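Local coordinates for protein putative 2,3,4,5-tetrahydropyridine-2-carboxylate N- succinyltransferase (Campylobacter jejuni, PDB 2RIJ) that probably catalyses the transfer of a succinyl group from succinyl-CoA to tetrahydrodipicolinate, a step of lysine biosynthesis by the diaminopimelate pathway, at residues 242-256 with 259-273. Numbering follows the deposited sequence.
Sequences ASYVNFNAGTTGACM and GRISSSAIVGEGSDV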
loop_
_atom_site.group_PDB
_atom_site.type_symbol
_atom_site.label_atom_id
_atom_site.label_comp_id
_atom_site.label_asym_id
_atom_site.label_seq_id
_atom_site.Cartn_x
_atom_site.Cartn_y
_atom_site.Cartn_z
ATOM N N ALA A 242 -16.025 17.100 -25.069
ATOM C CA ALA A 242 -14.656 17.329 -24.641
ATOM C C ALA A 242 -13.654 16.724 -25.603
ATOM O O ALA A 242 -12.560 16.409 -25.215
ATOM C CB ALA A 242 -14.442 16.805 -23.196
ATOM N N SER A 243 -14.073 16.563 -26.859
ATOM C CA SER A 243 -13.287 15.940 -27.897
ATOM C C SER A 243 -12.422 16.918 -28.654
ATOM O O SER A 243 -12.623 18.132 -28.623
ATOM C CB SER A 243 -14.195 15.266 -28.922
ATOM O OG SER A 243 -15.239 14.535 -28.301
ATOM N N TYR A 244 -11.504 16.370 -29.420
ATOM C CA TYR A 244 -10.771 17.151 -30.381
ATOM C C TYR A 244 -10.064 16.189 -31.339
ATOM O O TYR A 244 -9.633 15.134 -30.928
ATOM C CB TYR A 244 -9.728 18.056 -29.742
ATOM C CG TYR A 244 -9.237 19.158 -30.679
ATOM C CD1 TYR A 244 -10.123 20.075 -31.200
ATOM C CD2 TYR A 244 -7.898 19.262 -31.062
ATOM C CE1 TYR A 244 -9.738 21.039 -32.071
ATOM C CE2 TYR A 244 -7.483 20.277 -31.928
ATOM C CZ TYR A 244 -8.397 21.153 -32.425
ATOM O OH TYR A 244 -8.015 22.154 -33.270
ATOM N N VAL A 245 -9.998 16.563 -32.608
ATOM C CA VAL A 245 -9.071 15.936 -33.585
ATOM C C VAL A 245 -8.261 17.054 -34.251
ATOM O O VAL A 245 -8.790 17.935 -34.980
ATOM C CB VAL A 245 -9.759 15.104 -34.598
ATOM C CG1 VAL A 245 -8.725 14.269 -35.413
ATOM C CG2 VAL A 245 -10.866 14.186 -33.913
ATOM N N ASN A 246 -6.972 17.029 -33.982
ATOM C CA ASN A 246 -6.064 18.016 -34.519
ATOM C C ASN A 246 -5.627 17.633 -35.954
ATOM O O ASN A 246 -5.999 16.569 -36.518
ATOM C CB ASN A 246 -4.864 18.129 -33.582
ATOM C CG ASN A 246 -4.207 19.515 -33.582
ATOM O OD1 ASN A 246 -4.325 20.268 -34.521
ATOM N ND2 ASN A 246 -3.570 19.865 -32.471
ATOM N N PHE A 247 -4.886 18.523 -36.594
ATOM C CA PHE A 247 -4.391 18.211 -37.929
ATOM C C PHE A 247 -3.373 17.082 -37.874
ATOM O O PHE A 247 -2.701 16.871 -36.825
ATOM C CB PHE A 247 -3.812 19.456 -38.613
ATOM C CG PHE A 247 -2.479 19.843 -38.135
ATOM C CD1 PHE A 247 -2.346 20.713 -37.097
ATOM C CD2 PHE A 247 -1.342 19.359 -38.756
ATOM C CE1 PHE A 247 -1.098 21.104 -36.660
ATOM C CE2 PHE A 247 -0.088 19.762 -38.338
ATOM C CZ PHE A 247 0.028 20.610 -37.283
ATOM N N ASN A 248 -3.295 16.331 -38.981
ATOM C CA ASN A 248 -2.445 15.129 -39.088
ATOM C C ASN A 248 -2.720 14.141 -37.912
ATOM O O ASN A 248 -1.801 13.517 -37.373
ATOM C CB ASN A 248 -0.971 15.569 -39.109
ATOM C CG ASN A 248 -0.048 14.520 -39.635
ATOM O OD1 ASN A 248 -0.375 13.762 -40.567
ATOM N ND2 ASN A 248 1.142 14.457 -39.031
ATOM N N ALA A 249 -3.999 14.014 -37.554
ATOM C CA ALA A 249 -4.483 13.094 -36.546
ATOM C C ALA A 249 -5.803 12.528 -37.011
ATOM O O ALA A 249 -6.498 13.138 -37.823
ATOM C CB ALA A 249 -4.697 13.809 -35.159
ATOM N N GLY A 250 -6.160 11.373 -36.477
ATOM C CA GLY A 250 -7.496 10.835 -36.654
ATOM C C GLY A 250 -7.614 9.340 -36.495
ATOM O O GLY A 250 -6.952 8.728 -35.644
ATOM N N THR A 251 -8.475 8.767 -37.333
ATOM C CA THR A 251 -8.959 7.420 -37.175
ATOM C C THR A 251 -8.712 6.682 -38.484
ATOM O O THR A 251 -8.829 7.260 -39.562
ATOM C CB THR A 251 -10.469 7.358 -36.815
ATOM O OG1 THR A 251 -11.272 7.919 -37.865
ATOM C CG2 THR A 251 -10.739 8.129 -35.492
ATOM N N THR A 252 -8.393 5.422 -38.380
ATOM C CA THR A 252 -8.232 4.590 -39.575
ATOM C C THR A 252 -9.346 3.569 -39.770
ATOM O O THR A 252 -9.314 2.800 -40.719
ATOM C CB THR A 252 -6.861 3.925 -39.618
ATOM O OG1 THR A 252 -6.695 3.085 -38.472
ATOM C CG2 THR A 252 -5.733 5.002 -39.671
ATOM N N GLY A 253 -10.361 3.612 -38.936
ATOM C CA GLY A 253 -11.577 2.865 -39.166
ATOM C C GLY A 253 -12.639 3.544 -38.372
ATOM O O GLY A 253 -12.361 4.506 -37.635
ATOM N N ALA A 254 -13.856 3.057 -38.459
ATOM C CA ALA A 254 -14.958 3.679 -37.705
ATOM C C ALA A 254 -14.697 3.588 -36.204
ATOM O O ALA A 254 -14.528 2.486 -35.692
ATOM C CB ALA A 254 -16.295 2.984 -38.055
ATOM N N CYS A 255 -14.692 4.741 -35.513
ATOM C CA CYS A 255 -14.478 4.861 -34.077
ATOM C C CYS A 255 -15.468 5.850 -33.495
ATOM O O CYS A 255 -15.842 6.822 -34.149
ATOM C CB CYS A 255 -13.120 5.473 -33.789
ATOM S SG CYS A 255 -11.752 4.419 -34.234
HETATM N N MSE A 256 -15.818 5.628 -32.252
HETATM C CA MSE A 256 -16.552 6.612 -31.432
HETATM C C MSE A 256 -15.531 7.478 -30.697
HETATM O O MSE A 256 -14.750 6.968 -29.908
HETATM C CB MSE A 256 -17.403 5.887 -30.419
HETATM C CG MSE A 256 -18.065 6.812 -29.394
HETATM SE SE MSE A 256 -19.239 8.158 -30.268
HETATM C CE MSE A 256 -20.391 6.900 -31.259
ATOM N N GLY A 259 -13.105 12.058 -26.903
ATOM C CA GLY A 259 -11.894 12.640 -26.298
ATOM C C GLY A 259 -10.972 13.234 -27.341
ATOM O O GLY A 259 -11.362 13.476 -28.499
ATOM N N ARG A 260 -9.736 13.507 -26.932
ATOM C CA ARG A 260 -8.852 14.407 -27.642
ATOM C C ARG A 260 -7.708 13.649 -28.298
ATOM O O ARG A 260 -6.931 12.949 -27.624
ATOM C CB ARG A 260 -8.308 15.455 -26.669
ATOM C CG ARG A 260 -9.452 16.304 -26.116
ATOM C CD ARG A 260 -8.970 17.256 -25.064
ATOM N NE ARG A 260 -8.542 16.557 -23.848
ATOM C CZ ARG A 260 -9.345 16.239 -22.826
ATOM N NH1 ARG A 260 -10.657 16.412 -22.891
ATOM N NH2 ARG A 260 -8.840 15.687 -21.718
ATOM N N ILE A 261 -7.645 13.773 -29.607
ATOM C CA ILE A 261 -6.609 13.146 -30.413
ATOM C C ILE A 261 -5.631 14.215 -30.881
ATOM O O ILE A 261 -5.913 14.995 -31.797
ATOM C CB ILE A 261 -7.172 12.414 -31.621
ATOM C CG1 ILE A 261 -8.322 11.504 -31.199
ATOM C CG2 ILE A 261 -6.074 11.585 -32.324
ATOM C CD1 ILE A 261 -9.010 10.750 -32.318
ATOM N N SER A 262 -4.433 14.197 -30.300
ATOM C CA SER A 262 -3.362 15.163 -30.658
ATOM C C SER A 262 -2.757 14.890 -32.018
ATOM O O SER A 262 -2.832 13.792 -32.570
ATOM C CB SER A 262 -2.215 15.120 -29.617
ATOM O OG SER A 262 -2.664 15.529 -28.328
ATOM N N SER A 263 -2.124 15.912 -32.580
ATOM C CA SER A 263 -1.448 15.777 -33.865
ATOM C C SER A 263 -0.466 14.628 -33.817
ATOM O O SER A 263 0.231 14.437 -32.817
ATOM C CB SER A 263 -0.733 17.096 -34.228
ATOM O OG SER A 263 -1.659 18.015 -34.758
ATOM N N SER A 264 -0.435 13.849 -34.905
ATOM C CA SER A 264 0.362 12.659 -35.105
ATOM C C SER A 264 -0.243 11.387 -34.518
ATOM O O SER A 264 0.240 10.332 -34.819
ATOM C CB SER A 264 1.813 12.805 -34.636
ATOM O OG SER A 264 2.444 13.718 -35.467
ATOM N N ALA A 265 -1.307 11.506 -33.739
ATOM C CA ALA A 265 -1.945 10.318 -33.115
ATOM C C ALA A 265 -2.931 9.710 -34.096
ATOM O O ALA A 265 -3.662 10.449 -34.807
ATOM C CB ALA A 265 -2.622 10.685 -31.786
ATOM N N ILE A 266 -2.933 8.378 -34.143
ATOM C CA ILE A 266 -3.797 7.579 -34.994
ATOM C C ILE A 266 -4.501 6.546 -34.148
ATOM O O ILE A 266 -3.870 5.878 -33.313
ATOM C CB ILE A 266 -3.016 6.836 -36.131
ATOM C CG1 ILE A 266 -2.282 7.843 -37.046
ATOM C CG2 ILE A 266 -3.975 6.008 -36.979
ATOM C CD1 ILE A 266 -1.276 7.181 -38.027
ATOM N N VAL A 267 -5.813 6.452 -34.349
ATOM C CA VAL A 267 -6.685 5.533 -33.618
ATOM C C VAL A 267 -7.276 4.519 -34.614
ATOM O O VAL A 267 -7.862 4.892 -35.610
ATOM C CB VAL A 267 -7.775 6.307 -32.856
ATOM C CG1 VAL A 267 -8.723 5.380 -32.100
ATOM C CG2 VAL A 267 -7.125 7.354 -31.904
ATOM N N GLY A 268 -7.138 3.238 -34.295
ATOM C CA GLY A 268 -7.499 2.150 -35.201
ATOM C C GLY A 268 -8.970 1.801 -35.116
ATOM O O GLY A 268 -9.671 2.149 -34.168
ATOM N N GLU A 269 -9.421 1.078 -36.134
ATOM C CA GLU A 269 -10.826 0.683 -36.290
ATOM C C GLU A 269 -11.461 0.040 -35.082
ATOM O O GLU A 269 -10.891 -0.895 -34.460
ATOM C CB GLU A 269 -10.890 -0.328 -37.450
ATOM C CG GLU A 269 -12.270 -0.807 -37.772
ATOM C CD GLU A 269 -12.210 -1.645 -39.071
ATOM O OE1 GLU A 269 -11.664 -2.777 -39.016
ATOM O OE2 GLU A 269 -12.611 -1.115 -40.140
ATOM N N GLY A 270 -12.682 0.483 -34.761
ATOM C CA GLY A 270 -13.461 -0.091 -33.709
ATOM C C GLY A 270 -13.092 0.400 -32.321
ATOM O O GLY A 270 -13.615 -0.095 -31.349
ATOM N N SER A 271 -12.185 1.370 -32.218
ATOM C CA SER A 271 -11.781 1.860 -30.920
ATOM C C SER A 271 -12.808 2.838 -30.393
ATOM O O SER A 271 -13.604 3.417 -31.146
ATOM C CB SER A 271 -10.390 2.477 -30.964
ATOM O OG SER A 271 -9.413 1.488 -31.176
ATOM N N ASP A 272 -12.796 3.041 -29.083
ATOM C CA ASP A 272 -13.743 3.940 -28.425
ATOM C C ASP A 272 -12.934 4.854 -27.489
ATOM O O ASP A 272 -12.293 4.368 -26.558
ATOM C CB ASP A 272 -14.725 3.103 -27.657
ATOM C CG ASP A 272 -15.882 3.884 -27.120
ATOM O OD1 ASP A 272 -15.664 4.848 -26.343
ATOM O OD2 ASP A 272 -17.033 3.501 -27.440
ATOM N N VAL A 273 -12.893 6.130 -27.832
ATOM C CA VAL A 273 -12.162 7.155 -27.083
ATOM C C VAL A 273 -13.218 7.786 -26.171
ATOM O O VAL A 273 -14.145 8.460 -26.640
ATOM C CB VAL A 273 -11.514 8.190 -27.975
ATOM C CG1 VAL A 273 -10.669 9.230 -27.129
ATOM C CG2 VAL A 273 -10.683 7.534 -29.092
HETATM O O HOH W 1 -1.184 18.229 -30.778
HETATM O O HOH W 2 -7.622 0.521 -38.239
HETATM O O HOH W 3 -10.733 0.525 -41.860
HETATM O O HOH W 4 -14.353 0.938 -40.263
#
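Tyr244 pairs with Arg260, Gly250 with Ile266 and Met256 with Asp272 in three separate parallel sheets, as expected for successive coils of the left-handed parallel beta-helix of hexapeptide-repeat acyltransferases. Backbone bonds such as Ile261 N to Tyr244 O (2.7 Å, 174° at the hydrogen) fix the register. Inside, Ile261 CG2 rests 3.9 Å from Ala249 CB, and Val267 CG1 lies against Cys255 SG.

Arg260 can be followed outward. CB starts on the same face of the sheet as Tyr244 CB; CG packs on that atom (4.0 Å) and passes 3.2 Å from Ala242 O. CD lies 3.7 Å from Ala242 O. A bend at chi3 (-68°) turns the guanidinium back: CZ is 4.0 Å from Ala242 O, and NH1 donates to Ala242 O at 3.0 Å, in the carbonyl plane although the oxygen is tilted from the guanidinium plane. NH2 bonds to Ser278 OG and to Asn302 OD1 of a second subunit, which places Arg260, a predicted succinyl-CoA ligand, at a subunit interface.

At the corner, in one of two modelled conformers, Ser263 OG sits over one face of the Phe247 ring, displaced toward its rim. With OG opposite the carbonyl carbon of Ser263 about CA-CB (chi1 -80°), the hydroxyl is directed to Phe247 O, to which it donates. At the next corner water bridges Thr252 OG1 to Glu269 N, while Cys255 SG approaches Gly268 O to 3.1 Å.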